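Local coordinates for heme utilization cystosolic carrier protein HutX (Pectobacterium carotovorum, PDB 2PH0) that probably carries heme in the cytosol as a dimeric member of the ChuX/HutX heme-utilisation family, at residues 6-11 and 18-23; 30-35 and 107-112; 50-55 and 134-139; 88-93 and 98-103; 121-126 and 152-157. All coordinates share one frame; numbering follows the deposited sequence.

Interaction 1 of 5, residues 6-11 and 18-23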
# COMPACT_ATOMS: atom_id res chain seq x y z
N ASN B 6 -12.47 -19.30 17.05
CA ASN B 6 -12.93 -20.35 16.17
C ASN B 6 -14.46 -20.38 16.08
O ASN B 6 -15.02 -20.52 15.01
CB ASN B 6 -12.40 -21.70 16.65
CG ASN B 6 -12.26 -22.70 15.52
OD1 ASN B 6 -13.18 -23.48 15.24
ND2 ASN B 6 -11.11 -22.67 14.85
N GLU B 7 -15.13 -20.25 17.22
CA GLU B 7 -16.59 -20.27 17.23
C GLU B 7 -17.17 -19.07 16.50
O GLU B 7 -18.20 -19.18 15.82
CB GLU B 7 -17.10 -20.29 18.67
CG GLU B 7 -16.70 -21.53 19.45
CD GLU B 7 -17.15 -21.48 20.89
OE1 GLU B 7 -16.91 -20.44 21.55
OE2 GLU B 7 -17.73 -22.48 21.38
N LEU B 8 -16.52 -17.92 16.63
CA LEU B 8 -17.01 -16.72 15.95
C LEU B 8 -16.93 -16.88 14.44
O LEU B 8 -17.86 -16.54 13.72
CB LEU B 8 -16.18 -15.49 16.37
CG LEU B 8 -16.48 -14.24 15.53
CD1 LEU B 8 -17.94 -13.84 15.72
CD2 LEU B 8 -15.55 -13.11 15.94
N LEU B 9 -15.80 -17.40 13.95
CA LEU B 9 -15.62 -17.55 12.52
C LEU B 9 -16.57 -18.54 11.88
O LEU B 9 -16.94 -18.40 10.72
CB LEU B 9 -14.16 -17.92 12.22
CG LEU B 9 -13.18 -16.83 12.63
CD1 LEU B 9 -11.74 -17.28 12.36
CD2 LEU B 9 -13.50 -15.55 11.86
N ALA B 10 -16.99 -19.54 12.65
CA ALA B 10 -17.92 -20.54 12.14
C ALA B 10 -19.33 -19.97 11.95
O ALA B 10 -20.17 -20.58 11.28
CB ALA B 10 -17.96 -21.74 13.06
N THR B 11 -19.60 -18.81 12.54
CA THR B 11 -20.90 -18.17 12.41
C THR B 11 -20.87 -17.32 11.14
O THR B 11 -21.83 -16.63 10.82
CB THR B 11 -21.24 -17.25 13.60
OG1 THR B 11 -20.35 -16.13 13.62
CG2 THR B 11 -21.10 -18.02 14.91
N GLU B 18 -9.99 -7.92 9.73
CA GLU B 18 -9.11 -7.05 10.49
C GLU B 18 -9.72 -6.69 11.84
O GLU B 18 -9.02 -6.67 12.85
CB GLU B 18 -8.81 -5.75 9.73
CG GLU B 18 -7.71 -5.84 8.71
CD GLU B 18 -8.16 -6.44 7.40
OE1 GLU B 18 -9.37 -6.75 7.26
OE2 GLU B 18 -7.30 -6.61 6.51
N ASP B 19 -11.02 -6.41 11.84
CA ASP B 19 -11.70 -6.06 13.08
C ASP B 19 -11.80 -7.25 14.02
O ASP B 19 -11.79 -7.10 15.24
CB ASP B 19 -13.10 -5.50 12.79
CG ASP B 19 -13.06 -4.16 12.07
OD1 ASP B 19 -12.16 -3.35 12.38
OD2 ASP B 19 -13.92 -3.92 11.20
N ILE B 20 -11.89 -8.45 13.45
CA ILE B 20 -11.96 -9.65 14.26
C ILE B 20 -10.61 -9.88 14.92
O ILE B 20 -10.54 -10.30 16.07
CB ILE B 20 -12.36 -10.87 13.41
CG1 ILE B 20 -13.77 -10.67 12.86
CG2 ILE B 20 -12.27 -12.14 14.25
CD1 ILE B 20 -14.20 -11.69 11.84
N ALA B 21 -9.54 -9.59 14.19
CA ALA B 21 -8.20 -9.75 14.73
C ALA B 21 -8.04 -8.82 15.92
O ALA B 21 -7.47 -9.19 16.94
CB ALA B 21 -7.16 -9.42 13.66
N GLY B 22 -8.56 -7.60 15.77
CA GLY B 22 -8.45 -6.63 16.84
C GLY B 22 -9.27 -7.03 18.04
O GLY B 22 -8.82 -6.89 19.17
N LYS B 23 -10.47 -7.54 17.78
CA LYS B 23 -11.37 -7.97 18.84
C LYS B 23 -10.73 -9.07 19.68
O LYS B 23 -11.02 -9.21 20.86
CB LYS B 23 -12.68 -8.47 18.25
CG LYS B 23 -13.74 -8.85 19.28
CD LYS B 23 -15.05 -9.26 18.63
CE LYS B 23 -16.12 -9.54 19.68
NZ LYS B 23 -17.44 -9.89 19.09
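No rings or amides meet where Leu-8 and Leu-9 face Ile-20; the contact is methyl against methyl, made by branched aliphatic side chains. Ile-20 serves both leucines with separate branches: its CG2 meets Leu-8 CD2 at 3.8 Å, while its CD1 touches Leu-9 CD2 at 3.9 Å. The division follows from chi1 of -65°, which puts CG1 anti to the carbonyl carbon, beside the backbone N, and leaves CG2 anti to that N. Each leucine meets the isoleucine at a slant, neither alongside nor end-on. Leu-8 O receives two donors, both belonging to Thr-11: the backbone N and the hydroxyl OG1, the latter in the carbonyl plane on a lone pair. Leu-9 and Ile-20 also share Val-31 of helix 28-33. Two consecutive short helices thus pack through a small apolar contact, in the helical N-terminal part that precedes the first strand of the fold.

Interaction 2 of 5, residues 30-35 and 107-112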
# COMPACT_ATOMS: atom_id res chain seq x y z
N ALA B 30 -3.59 -14.98 12.27
CA ALA B 30 -4.17 -15.84 13.30
C ALA B 30 -5.65 -16.07 13.00
O ALA B 30 -6.15 -17.19 13.09
CB ALA B 30 -3.99 -15.19 14.68
N VAL B 31 -6.34 -15.00 12.62
CA VAL B 31 -7.75 -15.08 12.28
C VAL B 31 -7.96 -15.94 11.03
O VAL B 31 -8.82 -16.82 11.02
CB VAL B 31 -8.35 -13.68 12.03
CG1 VAL B 31 -9.81 -13.80 11.66
CG2 VAL B 31 -8.20 -12.83 13.28
N VAL B 32 -7.17 -15.70 9.99
CA VAL B 32 -7.30 -16.45 8.75
C VAL B 32 -7.02 -17.94 8.93
O VAL B 32 -7.71 -18.79 8.34
CB VAL B 32 -6.36 -15.86 7.67
CG1 VAL B 32 -6.33 -16.74 6.43
CG2 VAL B 32 -6.85 -14.46 7.32
N GLU B 33 -6.03 -18.24 9.75
CA GLU B 33 -5.62 -19.61 10.06
C GLU B 33 -6.74 -20.36 10.77
O GLU B 33 -6.80 -21.59 10.75
CB GLU B 33 -4.37 -19.55 10.94
CG GLU B 33 -3.79 -20.86 11.40
CD GLU B 33 -2.47 -20.65 12.11
OE1 GLU B 33 -2.44 -19.94 13.14
OE2 GLU B 33 -1.45 -21.20 11.63
N ALA B 34 -7.63 -19.60 11.40
CA ALA B 34 -8.75 -20.18 12.14
C ALA B 34 -10.04 -20.29 11.33
O ALA B 34 -11.04 -20.81 11.82
CB ALA B 34 -9.01 -19.35 13.39
N LEU B 35 -10.03 -19.80 10.09
CA LEU B 35 -11.23 -19.87 9.26
C LEU B 35 -11.58 -21.30 8.89
O LEU B 35 -10.72 -22.18 8.88
CB LEU B 35 -11.04 -19.09 7.95
CG LEU B 35 -11.07 -17.57 7.99
CD1 LEU B 35 -10.38 -17.01 6.74
CD2 LEU B 35 -12.51 -17.10 8.10
N HIS B 107 3.30 -16.50 4.55
CA HIS B 107 2.05 -17.24 4.41
C HIS B 107 1.19 -16.64 3.31
O HIS B 107 1.22 -15.43 3.06
CB HIS B 107 1.25 -17.20 5.72
CG HIS B 107 1.97 -17.80 6.89
ND1 HIS B 107 2.23 -19.15 6.99
CD2 HIS B 107 2.49 -17.23 8.00
CE1 HIS B 107 2.88 -19.38 8.12
NE2 HIS B 107 3.05 -18.23 8.75
N ILE B 108 0.44 -17.50 2.63
CA ILE B 108 -0.46 -17.05 1.57
C ILE B 108 -1.79 -17.73 1.83
O ILE B 108 -1.84 -18.92 2.15
CB ILE B 108 0.07 -17.43 0.17
CG1 ILE B 108 1.42 -16.77 -0.08
CG2 ILE B 108 -0.94 -16.99 -0.90
CD1 ILE B 108 2.03 -17.07 -1.45
N ALA B 109 -2.88 -16.98 1.70
CA ALA B 109 -4.20 -17.55 1.93
C ALA B 109 -5.16 -17.24 0.80
O ALA B 109 -5.19 -16.12 0.27
CB ALA B 109 -4.78 -17.03 3.25
N PHE B 110 -5.94 -18.26 0.42
CA PHE B 110 -6.96 -18.13 -0.61
C PHE B 110 -8.26 -18.19 0.19
O PHE B 110 -8.62 -19.22 0.75
CB PHE B 110 -6.86 -19.28 -1.61
CG PHE B 110 -5.66 -19.20 -2.52
CD1 PHE B 110 -4.39 -19.54 -2.07
CD2 PHE B 110 -5.81 -18.75 -3.83
CE1 PHE B 110 -3.28 -19.45 -2.93
CE2 PHE B 110 -4.71 -18.66 -4.69
CZ PHE B 110 -3.45 -19.01 -4.23
N ILE B 111 -8.96 -17.06 0.24
CA ILE B 111 -10.17 -16.94 1.03
C ILE B 111 -11.42 -16.69 0.20
O ILE B 111 -11.45 -15.79 -0.62
CB ILE B 111 -10.04 -15.77 2.03
CG1 ILE B 111 -8.75 -15.92 2.83
CG2 ILE B 111 -11.24 -15.71 2.94
CD1 ILE B 111 -8.45 -14.74 3.74
N GLU B 112 -12.45 -17.50 0.44
CA GLU B 112 -13.72 -17.32 -0.24
C GLU B 112 -14.74 -17.13 0.88
O GLU B 112 -15.06 -18.07 1.60
CB GLU B 112 -14.06 -18.55 -1.09
CG GLU B 112 -13.15 -18.72 -2.30
CD GLU B 112 -13.50 -19.92 -3.17
OE1 GLU B 112 -13.24 -21.07 -2.76
OE2 GLU B 112 -14.05 -19.71 -4.27
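Val-32 and Leu-35 of segment 30-35 pack on Ala-109 and Ile-111 of strand 107-115, a compact case of a helix-on-sheet layer. Val-32 does most of the work from the helix. With chi1 of 172°, its CG1 lies opposite the backbone N and comes down on Ala-109 CB at 3.5 Å; the CA atoms of Val-32 and Ala-109 are 7.6 Å apart. The second methyl, Val-32 CG2, reaches Ile-111 CD1 at 3.9 Å, and this end of the isoleucine is nearly equidistant from both valine branches, its CD1 being 4.0 Å from Val-32 CG1. The other branch of Ile-111 is used by Leu-35, three residues on from the valine: Leu-35 CD1 lies 4.1 Å from Ile-111 CG2, the two side chains meeting at about a right angle. Ile-111 is thus engaged at both branches. Alternation along the strand puts Ala-109 and Ile-111 under the helix while Phe-110 points to the other side, where its ring meets Phe-154 of helix 148-160 edge-to-face. At the start of strand 107-115, His-107 stacks on Phe-29. The whole is an antiparallel sheet with helices on both faces, the alpha+beta arrangement of this ChuX/HutX domain.

Interaction 3 of 5, residues 50-55 and 134-139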
# COMPACT_ATOMS: atom_id res chain seq x y z
N GLN B 50 5.14 -18.52 -7.79
CA GLN B 50 4.20 -19.36 -8.51
C GLN B 50 2.83 -18.68 -8.47
O GLN B 50 2.14 -18.57 -9.49
CB GLN B 50 4.11 -20.72 -7.83
CG GLN B 50 3.26 -21.74 -8.56
CD GLN B 50 3.19 -23.06 -7.82
OE1 GLN B 50 4.21 -23.59 -7.39
NE2 GLN B 50 1.99 -23.60 -7.67
N VAL B 51 2.45 -18.21 -7.29
CA VAL B 51 1.17 -17.55 -7.10
C VAL B 51 1.07 -16.23 -7.86
O VAL B 51 0.11 -16.01 -8.59
CB VAL B 51 0.92 -17.30 -5.59
CG1 VAL B 51 -0.29 -16.37 -5.39
CG2 VAL B 51 0.69 -18.63 -4.89
N TRP B 52 2.05 -15.35 -7.70
CA TRP B 52 2.01 -14.07 -8.39
C TRP B 52 1.99 -14.20 -9.91
O TRP B 52 1.18 -13.54 -10.57
CB TRP B 52 3.20 -13.21 -7.95
CG TRP B 52 3.14 -11.82 -8.49
CD1 TRP B 52 3.51 -11.40 -9.74
CD2 TRP B 52 2.65 -10.66 -7.81
NE1 TRP B 52 3.27 -10.06 -9.88
CE2 TRP B 52 2.74 -9.57 -8.71
CE3 TRP B 52 2.13 -10.43 -6.53
CZ2 TRP B 52 2.34 -8.28 -8.38
CZ3 TRP B 52 1.73 -9.14 -6.19
CH2 TRP B 52 1.84 -8.08 -7.11
N ASP B 53 2.87 -15.02 -10.46
CA ASP B 53 2.92 -15.20 -11.91
C ASP B 53 1.57 -15.65 -12.46
O ASP B 53 1.13 -15.18 -13.51
CB ASP B 53 4.00 -16.22 -12.30
CG ASP B 53 5.40 -15.65 -12.16
OD1 ASP B 53 5.65 -14.56 -12.70
OD2 ASP B 53 6.26 -16.31 -11.53
N THR B 54 0.92 -16.56 -11.75
CA THR B 54 -0.38 -17.08 -12.16
C THR B 54 -1.46 -15.99 -12.15
O THR B 54 -2.17 -15.80 -13.14
CB THR B 54 -0.83 -18.23 -11.26
OG1 THR B 54 0.18 -19.25 -11.26
CG2 THR B 54 -2.13 -18.83 -11.76
N ILE B 55 -1.57 -15.27 -11.04
CA ILE B 55 -2.58 -14.22 -10.96
C ILE B 55 -2.35 -13.20 -12.05
O ILE B 55 -3.29 -12.62 -12.60
CB ILE B 55 -2.57 -13.53 -9.56
CG1 ILE B 55 -2.79 -14.56 -8.46
CG2 ILE B 55 -3.68 -12.47 -9.50
CD1 ILE B 55 -2.56 -14.02 -7.05
N PHE B 134 -0.44 -7.25 1.42
CA PHE B 134 -1.41 -6.77 0.45
C PHE B 134 -2.39 -7.89 0.16
O PHE B 134 -2.17 -9.04 0.57
CB PHE B 134 -0.76 -6.28 -0.86
CG PHE B 134 0.30 -7.19 -1.40
CD1 PHE B 134 1.63 -7.05 -1.01
CD2 PHE B 134 -0.03 -8.22 -2.28
CE1 PHE B 134 2.61 -7.91 -1.49
CE2 PHE B 134 0.95 -9.08 -2.77
CZ PHE B 134 2.27 -8.93 -2.37
N LYS B 135 -3.48 -7.57 -0.52
CA LYS B 135 -4.49 -8.57 -0.84
C LYS B 135 -4.88 -8.39 -2.29
O LYS B 135 -4.79 -7.28 -2.83
CB LYS B 135 -5.74 -8.36 0.01
CG LYS B 135 -5.51 -8.22 1.50
CD LYS B 135 -6.85 -7.98 2.17
CE LYS B 135 -6.71 -7.64 3.64
NZ LYS B 135 -8.04 -7.31 4.21
N ILE B 136 -5.34 -9.46 -2.92
CA ILE B 136 -5.78 -9.38 -4.30
C ILE B 136 -7.21 -9.94 -4.35
O ILE B 136 -7.44 -11.06 -3.92
CB ILE B 136 -4.87 -10.21 -5.22
CG1 ILE B 136 -3.43 -9.67 -5.14
CG2 ILE B 136 -5.37 -10.13 -6.66
CD1 ILE B 136 -2.43 -10.50 -5.91
N PHE B 137 -8.16 -9.14 -4.85
CA PHE B 137 -9.55 -9.58 -4.95
C PHE B 137 -9.98 -9.80 -6.39
O PHE B 137 -9.61 -9.03 -7.27
CB PHE B 137 -10.51 -8.56 -4.32
CG PHE B 137 -10.46 -8.51 -2.83
CD1 PHE B 137 -9.44 -7.83 -2.17
CD2 PHE B 137 -11.44 -9.15 -2.07
CE1 PHE B 137 -9.40 -7.79 -0.77
CE2 PHE B 137 -11.40 -9.11 -0.67
CZ PHE B 137 -10.38 -8.42 -0.03
N LEU B 138 -10.79 -10.83 -6.62
CA LEU B 138 -11.30 -11.14 -7.95
C LEU B 138 -12.38 -10.13 -8.30
O LEU B 138 -13.03 -9.59 -7.40
CB LEU B 138 -11.90 -12.55 -7.99
CG LEU B 138 -11.01 -13.72 -7.56
CD1 LEU B 138 -11.72 -15.02 -7.90
CD2 LEU B 138 -9.68 -13.65 -8.29
N GLY B 139 -12.56 -9.89 -9.60
CA GLY B 139 -13.56 -8.95 -10.08
C GLY B 139 -14.93 -9.58 -10.26
O GLY B 139 -15.09 -10.79 -10.06
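Trp-52 and Phe-134 meet at about a right angle where helix 48-55 packs on strand 132-137 in a helix-on-sheet layer of the ChuX/HutX fold. The two short axes approach to 11.9 Å and differ by 38° in direction, a gap bridged by side chains. The tryptophan presents its rim: CZ3 of Trp-52 lies 3.5 Å from Phe-134 CE2, which sits near the indole plane. The two ring planes are almost perpendicular, at 89°, with the centroid of the indole six-membered ring 5.8 Å from that of Phe-134. Phe-134 holds its CG between the backbone N and the carbonyl carbon (chi1 45°), an uncommonly tight setting that swings the ring to the indole. Its other surroundings include the stacked Phe-125 and Leu-72 of the second subunit, while the indole NE1 is bonded to Pro-79 O, which would help to fix the ring's rotation. One turn along, Ile-55 and Ile-136 reach toward each other tip to tip. Ile-55 CD1 closes to 3.7 Å from Ile-136 CD1, and Ile-55 CG2 stands 4.0 Å from Ile-136 CG2.

Interaction 4 of 5, residues 88-93 and 98-103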
# COMPACT_ATOMS: atom_id res chain seq x y z
N PHE B 88 11.48 -8.23 -5.49
CA PHE B 88 10.73 -8.68 -6.66
C PHE B 88 10.25 -7.36 -7.24
O PHE B 88 9.37 -6.70 -6.69
CB PHE B 88 9.55 -9.55 -6.23
CG PHE B 88 8.69 -10.05 -7.37
CD1 PHE B 88 9.21 -10.94 -8.32
CD2 PHE B 88 7.36 -9.65 -7.49
CE1 PHE B 88 8.42 -11.43 -9.36
CE2 PHE B 88 6.56 -10.14 -8.53
CZ PHE B 88 7.09 -11.02 -9.46
N ASN B 89 10.85 -6.96 -8.36
CA ASN B 89 10.54 -5.69 -8.98
C ASN B 89 9.50 -5.81 -10.09
O ASN B 89 9.66 -6.60 -11.02
CB ASN B 89 11.83 -5.07 -9.52
CG ASN B 89 12.91 -5.01 -8.46
OD1 ASN B 89 12.76 -4.33 -7.44
ND2 ASN B 89 14.01 -5.73 -8.68
N LEU B 90 8.44 -5.02 -9.97
CA LEU B 90 7.34 -5.05 -10.93
C LEU B 90 7.55 -4.13 -12.12
O LEU B 90 8.11 -3.04 -12.00
CB LEU B 90 6.02 -4.66 -10.24
CG LEU B 90 5.71 -5.39 -8.94
CD1 LEU B 90 4.34 -4.94 -8.42
CD2 LEU B 90 5.70 -6.89 -9.17
N ARG B 91 7.08 -4.58 -13.28
CA ARG B 91 7.18 -3.78 -14.48
C ARG B 91 5.76 -3.61 -15.01
O ARG B 91 5.32 -4.32 -15.92
CB ARG B 91 8.08 -4.47 -15.51
CG ARG B 91 8.52 -3.54 -16.63
CD ARG B 91 9.66 -4.14 -17.42
NE ARG B 91 10.96 -3.92 -16.79
CZ ARG B 91 12.08 -4.51 -17.21
NH1 ARG B 91 12.03 -5.35 -18.23
NH2 ARG B 91 13.23 -4.25 -16.62
N GLY B 92 5.04 -2.67 -14.41
CA GLY B 92 3.67 -2.43 -14.80
C GLY B 92 3.53 -1.42 -15.91
O GLY B 92 4.38 -0.54 -16.09
N LYS B 93 2.44 -1.54 -16.66
CA LYS B 93 2.14 -0.64 -17.76
C LYS B 93 0.68 -0.22 -17.68
O LYS B 93 0.09 0.20 -18.67
CB LYS B 93 2.41 -1.34 -19.09
N GLY B 98 5.98 -1.24 -8.47
CA GLY B 98 6.47 -1.35 -7.11
C GLY B 98 7.55 -2.40 -6.91
O GLY B 98 8.04 -3.01 -7.87
N HIS B 99 7.89 -2.62 -5.65
CA HIS B 99 8.93 -3.56 -5.27
C HIS B 99 8.46 -4.32 -4.04
O HIS B 99 8.10 -3.71 -3.04
CB HIS B 99 10.20 -2.77 -4.93
CG HIS B 99 10.58 -1.78 -5.97
ND1 HIS B 99 11.29 -2.12 -7.10
CD2 HIS B 99 10.30 -0.46 -6.09
CE1 HIS B 99 11.43 -1.05 -7.87
NE2 HIS B 99 10.84 -0.03 -7.28
N ILE B 100 8.47 -5.65 -4.13
CA ILE B 100 8.04 -6.48 -3.01
C ILE B 100 9.25 -7.23 -2.45
O ILE B 100 9.96 -7.92 -3.19
CB ILE B 100 6.96 -7.48 -3.47
CG1 ILE B 100 5.75 -6.70 -4.00
CG2 ILE B 100 6.56 -8.40 -2.32
CD1 ILE B 100 4.76 -7.52 -4.81
N ARG B 101 9.50 -7.08 -1.15
CA ARG B 101 10.65 -7.74 -0.54
C ARG B 101 10.48 -9.25 -0.52
O ARG B 101 9.53 -9.78 0.08
CB ARG B 101 10.88 -7.21 0.88
CG ARG B 101 12.17 -7.75 1.51
CD ARG B 101 12.41 -7.17 2.89
NE ARG B 101 12.58 -5.72 2.85
CZ ARG B 101 13.00 -4.99 3.88
NH1 ARG B 101 13.29 -5.58 5.04
NH2 ARG B 101 13.12 -3.68 3.76
N ALA B 102 11.42 -9.94 -1.16
CA ALA B 102 11.42 -11.40 -1.31
C ALA B 102 11.26 -12.26 -0.06
O ALA B 102 10.44 -13.18 -0.04
CB ALA B 102 12.69 -11.83 -2.06
N THR B 103 12.04 -11.99 0.97
CA THR B 103 11.99 -12.76 2.20
C THR B 103 10.78 -12.46 3.09
O THR B 103 10.54 -13.15 4.08
CB THR B 103 13.25 -12.51 3.06
OG1 THR B 103 13.25 -13.39 4.19
CG2 THR B 103 13.27 -11.06 3.57
O HOH W 1 9.25 -1.34 -10.39
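Strands 87-90 and 96-101 run antiparallel, 162° between their short axes, with Phe-88 and Ile-100 forming a hydrogen-bonded pair: Phe-88 N gives to Ile-100 O at 2.8 Å and Ile-100 N returns to Phe-88 O at 2.9 Å, both nearly straight. Farther toward the turn, Leu-90 N bonds Gly-98 O, and a water donates to Leu-90 O at 2.6 Å and, at longer range, to the same glycine carbonyl. At the backbone angles of Gly-98 a CB would jam against the carbonyl O of the preceding residue, which calls for glycine. Next to the Phe-88/Ile-100 pair lies the non-hydrogen-bonded pair Asn-89 and His-99, whose side chains share one face of the sheet. Matching first torsions, chi1 about -50° in both, set each CG beside its own backbone N and bring the two groups together, so that His-99 ND1 donates to Asn-89 OD1 at 2.7 Å. The oxygen lies near the plane of the imidazole. The amide is turned 72° from that ring, and the donor is also tilted from the amide's carbonyl plane. The other face is apolar. Ile-100 CD1 touches the edge of the Phe-88 ring, 4.3 Å from Phe-88 CD2, and Leu-90 CD1 comes within 4.5 Å of Ile-100 CD1. Trp-52 of helix 48-55 lies against this face. His-99 and Ile-100 also pair antiparallel with a strand of the second subunit, making this beta hairpin part of a sheet continued across the dimer interface.

Interaction 5 of 5, residues 121-126 and 152-157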
# COMPACT_ATOMS: atom_id res chain seq x y z
N ALA B 121 -13.64 -13.28 -3.13
CA ALA B 121 -12.54 -14.22 -3.24
C ALA B 121 -11.26 -13.41 -3.26
O ALA B 121 -11.08 -12.54 -4.11
CB ALA B 121 -12.66 -15.02 -4.53
N SER B 122 -10.37 -13.70 -2.32
CA SER B 122 -9.12 -12.96 -2.24
C SER B 122 -7.90 -13.83 -1.96
O SER B 122 -8.00 -14.94 -1.43
CB SER B 122 -9.22 -11.88 -1.16
OG SER B 122 -9.57 -12.43 0.11
N VAL B 123 -6.74 -13.32 -2.35
CA VAL B 123 -5.49 -14.00 -2.09
C VAL B 123 -4.75 -13.02 -1.20
O VAL B 123 -4.47 -11.89 -1.60
CB VAL B 123 -4.66 -14.22 -3.36
CG1 VAL B 123 -3.37 -14.95 -2.99
CG2 VAL B 123 -5.45 -15.03 -4.37
N VAL B 124 -4.46 -13.44 0.03
CA VAL B 124 -3.79 -12.57 0.99
C VAL B 124 -2.36 -13.01 1.25
O VAL B 124 -2.10 -14.18 1.51
CB VAL B 124 -4.57 -12.53 2.31
CG1 VAL B 124 -3.96 -11.51 3.25
CG2 VAL B 124 -6.05 -12.20 2.04
N PHE B 125 -1.43 -12.06 1.19
CA PHE B 125 -0.01 -12.33 1.42
C PHE B 125 0.38 -11.76 2.78
O PHE B 125 0.20 -10.57 3.04
CB PHE B 125 0.82 -11.68 0.30
CG PHE B 125 0.48 -12.19 -1.08
CD1 PHE B 125 1.35 -13.03 -1.76
CD2 PHE B 125 -0.72 -11.82 -1.70
CE1 PHE B 125 1.05 -13.49 -3.04
CE2 PHE B 125 -1.03 -12.27 -2.98
CZ PHE B 125 -0.15 -13.12 -3.65
N PHE B 126 0.92 -12.62 3.64
CA PHE B 126 1.29 -12.26 5.01
C PHE B 126 2.79 -12.27 5.29
O PHE B 126 3.52 -13.10 4.76
CB PHE B 126 0.66 -13.24 6.01
CG PHE B 126 -0.83 -13.37 5.91
CD1 PHE B 126 -1.66 -12.59 6.71
CD2 PHE B 126 -1.40 -14.30 5.06
CE1 PHE B 126 -3.04 -12.74 6.67
CE2 PHE B 126 -2.79 -14.46 5.01
CZ PHE B 126 -3.61 -13.68 5.82
N ASP B 152 -12.63 -20.04 -11.23
CA ASP B 152 -12.08 -21.34 -11.58
C ASP B 152 -10.55 -21.37 -11.48
O ASP B 152 -9.99 -22.31 -10.94
CB ASP B 152 -12.51 -21.76 -13.00
CG ASP B 152 -14.01 -21.95 -13.12
OD1 ASP B 152 -14.65 -22.33 -12.11
OD2 ASP B 152 -14.56 -21.74 -14.23
N ALA B 153 -9.87 -20.35 -11.99
CA ALA B 153 -8.41 -20.32 -11.92
C ALA B 153 -7.95 -20.19 -10.46
O ALA B 153 -6.95 -20.78 -10.06
CB ALA B 153 -7.87 -19.15 -12.75
N PHE B 154 -8.69 -19.41 -9.69
CA PHE B 154 -8.41 -19.18 -8.27
C PHE B 154 -8.52 -20.49 -7.50
O PHE B 154 -7.64 -20.85 -6.72
CB PHE B 154 -9.40 -18.12 -7.73
CG PHE B 154 -9.32 -17.86 -6.24
CD1 PHE B 154 -9.88 -18.75 -5.32
CD2 PHE B 154 -8.76 -16.67 -5.75
CE1 PHE B 154 -9.89 -18.45 -3.95
CE2 PHE B 154 -8.76 -16.37 -4.38
CZ PHE B 154 -9.33 -17.26 -3.48
N ARG B 155 -9.60 -21.23 -7.73
CA ARG B 155 -9.75 -22.50 -7.04
C ARG B 155 -8.73 -23.53 -7.50
O ARG B 155 -8.25 -24.33 -6.70
CB ARG B 155 -11.18 -23.02 -7.21
CG ARG B 155 -12.21 -22.15 -6.48
CD ARG B 155 -13.62 -22.59 -6.80
NE ARG B 155 -14.60 -21.85 -6.02
CZ ARG B 155 -15.91 -21.94 -6.19
NH1 ARG B 155 -16.41 -22.74 -7.12
NH2 ARG B 155 -16.73 -21.21 -5.44
N ALA B 156 -8.36 -23.50 -8.78
CA ALA B 156 -7.37 -24.43 -9.32
C ALA B 156 -6.02 -24.22 -8.66
O ALA B 156 -5.35 -25.17 -8.25
CB ALA B 156 -7.24 -24.26 -10.82
N LEU B 157 -5.61 -22.96 -8.56
CA LEU B 157 -4.34 -22.62 -7.94
C LEU B 157 -4.34 -23.01 -6.47
O LEU B 157 -3.39 -23.63 -5.99
CB LEU B 157 -4.07 -21.12 -8.10
CG LEU B 157 -2.79 -20.57 -7.46
CD1 LEU B 157 -1.57 -21.34 -7.96
CD2 LEU B 157 -2.67 -19.10 -7.83
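A chi1 of 175° extends Phe-154 away from its own backbone N and thrusts its ring from helix 148-160 onto strand 118-126, a helix-on-sheet packing; in Val-123, chi1 of -180° puts CG1 anti to N and leaves CG2 anti to the carbonyl carbon, facing the ring. The ring is wedged by three consecutive strand residues. Ala-121 CB sits over one face, 4.2 Å from the ring centroid and 14° off the normal, a CH-pi contact. Val-123 CG2 approaches CE2 of Phe-154 at 3.6 Å, the two side chains sliding past each other in opposite directions. Ser-122 points its own side chain away and contributes backbone instead. Phe-110 of the adjoining strand and Leu-138 also pack against Phe-154, so the ring is buried between helix and sheet. At the ring's edge, Ser-122 O lies close to the ring plane, 3.4 Å from both CE2 and CZ of Phe-154.

The five contacts run across the protein. Interactions 3 and 5 lie at its heart, their centres only about 6 Å apart, and are tied by neighbouring strands: Ile-136 O and Val-123 N stand 2.8 Å apart. Interaction 2 shares the same sheet, about 11 Å from interaction 5 between centres, and Glu-112 OE2 forms a salt bridge to Arg-155 NE at 2.8 Å. Interaction 1 lies beyond interaction 2, on helix 28-33's side of the sheet, joined to interaction 2 through Val-31 and to interaction 3 by a salt bridge between Glu-18 and Lys-135. Interaction 4, about 32 Å from interaction 1 between centres, meets interaction 3 at Trp-52. No ligand marks a heme site among them.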